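Local coordinates for putative lipoprotein GNA1162 (Neisseria meningitidis, PDB 4HRV) that is of unknown function but is a putative lipoprotein of the DUF799 family that may bind lipid, at residues D69-R74 against V87-V92. The protein carries 3 engineered substitutions. Sequence-based numbering, arbitrary orientation.
Sequences DIHAVR and VLYITV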
loop_
_atom_site.group_PDB
_atom_site.type_symbol
_atom_site.label_atom_id
_atom_site.label_comp_id
_atom_site.label_asym_id
_atom_site.label_seq_id
_atom_site.Cartn_x
_atom_site.Cartn_y
_atom_site.Cartn_z
ATOM N N ASP B 69 -1.641 -15.383 22.220
ATOM C CA ASP B 69 -0.679 -15.920 23.171
ATOM C C ASP B 69 0.717 -15.457 22.743
ATOM O O ASP B 69 1.518 -14.997 23.561
ATOM C CB ASP B 69 -0.717 -17.451 23.206
ATOM C CG ASP B 69 -1.932 -18.000 23.939
ATOM O OD1 ASP B 69 -2.415 -17.342 24.887
ATOM O OD2 ASP B 69 -2.401 -19.092 23.556
ATOM N N ILE B 70 1.002 -15.578 21.452
ATOM C CA ILE B 70 2.357 -15.309 20.956
ATOM C C ILE B 70 2.763 -13.846 21.134
ATOM O O ILE B 70 3.854 -13.553 21.639
ATOM C CB ILE B 70 2.545 -15.812 19.516
ATOM C CG1 ILE B 70 2.447 -17.343 19.503
ATOM C CG2 ILE B 70 3.894 -15.357 18.948
ATOM C CD1 ILE B 70 2.241 -17.957 18.144
ATOM N N HIS B 71 1.869 -12.936 20.766
ATOM C CA HIS B 71 2.114 -11.506 20.906
ATOM C C HIS B 71 2.278 -11.072 22.354
ATOM O O HIS B 71 2.712 -9.950 22.621
ATOM C CB HIS B 71 0.981 -10.705 20.278
ATOM C CG HIS B 71 1.018 -10.673 18.787
ATOM N ND1 HIS B 71 1.030 -9.494 18.074
ATOM C CD2 HIS B 71 1.037 -11.669 17.869
ATOM C CE1 HIS B 71 1.045 -9.761 16.780
ATOM N NE2 HIS B 71 1.055 -11.074 16.628
ATOM N N ALA B 72 1.904 -11.957 23.276
ATOM C CA ALA B 72 2.008 -11.690 24.708
ATOM C C ALA B 72 3.347 -12.129 25.308
ATOM O O ALA B 72 3.721 -11.694 26.401
ATOM C CB ALA B 72 0.854 -12.367 25.443
ATOM N N VAL B 73 4.055 -13.013 24.613
ATOM C CA VAL B 73 5.329 -13.520 25.098
ATOM C C VAL B 73 6.339 -12.387 25.148
ATOM O O VAL B 73 6.392 -11.574 24.235
ATOM C CB VAL B 73 5.881 -14.598 24.151
ATOM C CG1 VAL B 73 7.301 -15.003 24.555
ATOM C CG2 VAL B 73 4.961 -15.809 24.139
ATOM N N ARG B 74 7.145 -12.317 26.204
ATOM C CA ARG B 74 8.189 -11.293 26.236
ATOM C C ARG B 74 9.186 -11.508 25.098
ATOM O O ARG B 74 9.601 -12.635 24.826
ATOM C CB ARG B 74 8.902 -11.260 27.600
ATOM C CG ARG B 74 8.035 -10.658 28.699
ATOM C CD ARG B 74 8.851 -10.129 29.863
ATOM N NE ARG B 74 9.745 -11.139 30.418
ATOM C CZ ARG B 74 11.063 -11.138 30.245
ATOM N NH1 ARG B 74 11.632 -10.171 29.538
ATOM N NH2 ARG B 74 11.815 -12.092 30.782
ATOM N N VAL B 87 11.740 -8.422 16.589
ATOM C CA VAL B 87 10.475 -9.102 16.372
ATOM C C VAL B 87 9.534 -8.143 15.703
ATOM O O VAL B 87 9.419 -6.980 16.104
ATOM C CB VAL B 87 9.825 -9.566 17.702
ATOM C CG1 VAL B 87 8.589 -10.416 17.430
ATOM C CG2 VAL B 87 10.834 -10.332 18.537
ATOM N N LEU B 88 8.858 -8.636 14.676
ATOM C CA LEU B 88 7.875 -7.837 13.966
ATOM C C LEU B 88 6.473 -8.274 14.342
ATOM O O LEU B 88 6.105 -9.437 14.167
ATOM C CB LEU B 88 8.104 -7.947 12.454
ATOM C CG LEU B 88 7.112 -7.186 11.568
ATOM C CD1 LEU B 88 7.293 -5.677 11.724
ATOM C CD2 LEU B 88 7.299 -7.608 10.119
ATOM N N TYR B 89 5.711 -7.343 14.908
ATOM C CA TYR B 89 4.334 -7.614 15.305
ATOM C C TYR B 89 3.364 -6.930 14.338
ATOM O O TYR B 89 3.387 -5.705 14.184
ATOM C CB TYR B 89 4.058 -7.083 16.710
ATOM C CG TYR B 89 4.886 -7.735 17.800
ATOM C CD1 TYR B 89 5.978 -7.082 18.361
ATOM C CD2 TYR B 89 4.567 -9.013 18.277
ATOM C CE1 TYR B 89 6.738 -7.691 19.378
ATOM C CE2 TYR B 89 5.329 -9.621 19.279
ATOM C CZ TYR B 89 6.396 -8.952 19.828
ATOM O OH TYR B 89 7.153 -9.559 20.810
ATOM N N ILE B 90 2.496 -7.714 13.720
ATOM C CA ILE B 90 1.473 -7.147 12.835
ATOM C C ILE B 90 0.090 -7.403 13.408
ATOM O O ILE B 90 -0.186 -8.496 13.886
ATOM C CB ILE B 90 1.547 -7.782 11.456
ATOM C CG1 ILE B 90 2.939 -7.545 10.848
ATOM C CG2 ILE B 90 0.431 -7.242 10.549
ATOM C CD1 ILE B 90 3.207 -8.390 9.635
ATOM N N THR B 91 -0.767 -6.390 13.355
ATOM C CA THR B 91 -2.163 -6.515 13.746
ATOM C C THR B 91 -3.091 -6.008 12.631
ATOM O O THR B 91 -2.955 -4.878 12.161
ATOM C CB THR B 91 -2.448 -5.731 15.042
ATOM O OG1 THR B 91 -1.632 -6.248 16.090
ATOM C CG2 THR B 91 -3.916 -5.842 15.447
ATOM N N VAL B 92 -4.005 -6.867 12.197
ATOM C CA VAL B 92 -5.055 -6.468 11.269
ATOM C C VAL B 92 -6.222 -5.909 12.078
ATOM O O VAL B 92 -6.824 -6.622 12.891
ATOM C CB VAL B 92 -5.544 -7.654 10.422
ATOM C CG1 VAL B 92 -6.804 -7.258 9.607
ATOM C CG2 VAL B 92 -4.437 -8.129 9.500
HETATM O O HOH W 1 5.871 -11.643 21.740
#
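Tyr89 CD2 sits over one face of the His71 imidazole, offset toward its rim and 3.6 Å from His71 ND1, as the two side chains, one from helix 67-72 and one from a β-strand, pass each other running in opposite senses. The ring planes are inclined at 54° with centroids 5.2 Å apart, an oblique aromatic pair. Farther round the imidazole, His71 CE1 comes within 3.4 Å of Ile90 O, which lies at the ring edge near its plane; no direct hydrogen bond joins the segments. Chi1 of -76° sets His71 CG anti to its own carbonyl carbon, beside the backbone N, and Tyr89 CG is placed likewise (chi1 -63°). His71 NE2 is hydrogen-bonded to Pro20 O, which helps hold the imidazole in its rotation and ties it to strand 15-23. At the other end of the phenol, an ordered water completes the contact: it accepts a hydrogen bond from Tyr89 OH, in the plane of that ring at 2.6 Å from the water oxygen, and donates to Ile70 O and Val73 O. The tyrosine hydroxyl is thereby coupled to two carbonyls of the chain that runs on to Arg74, the N-cap of the next helix. One face of the Tyr89 ring is covered by Val87 CG1, two residues earlier on the same strand. Val19 touches Ile70, His71 and Tyr89, while Pro75 and Leu78 of helix 75-82 also pack on the phenol. Helix 67-72 is thus packed against one face of the mixed sheet, over strand 86-99, which runs between parallel strand 15-23 and antiparallel strand 104-116.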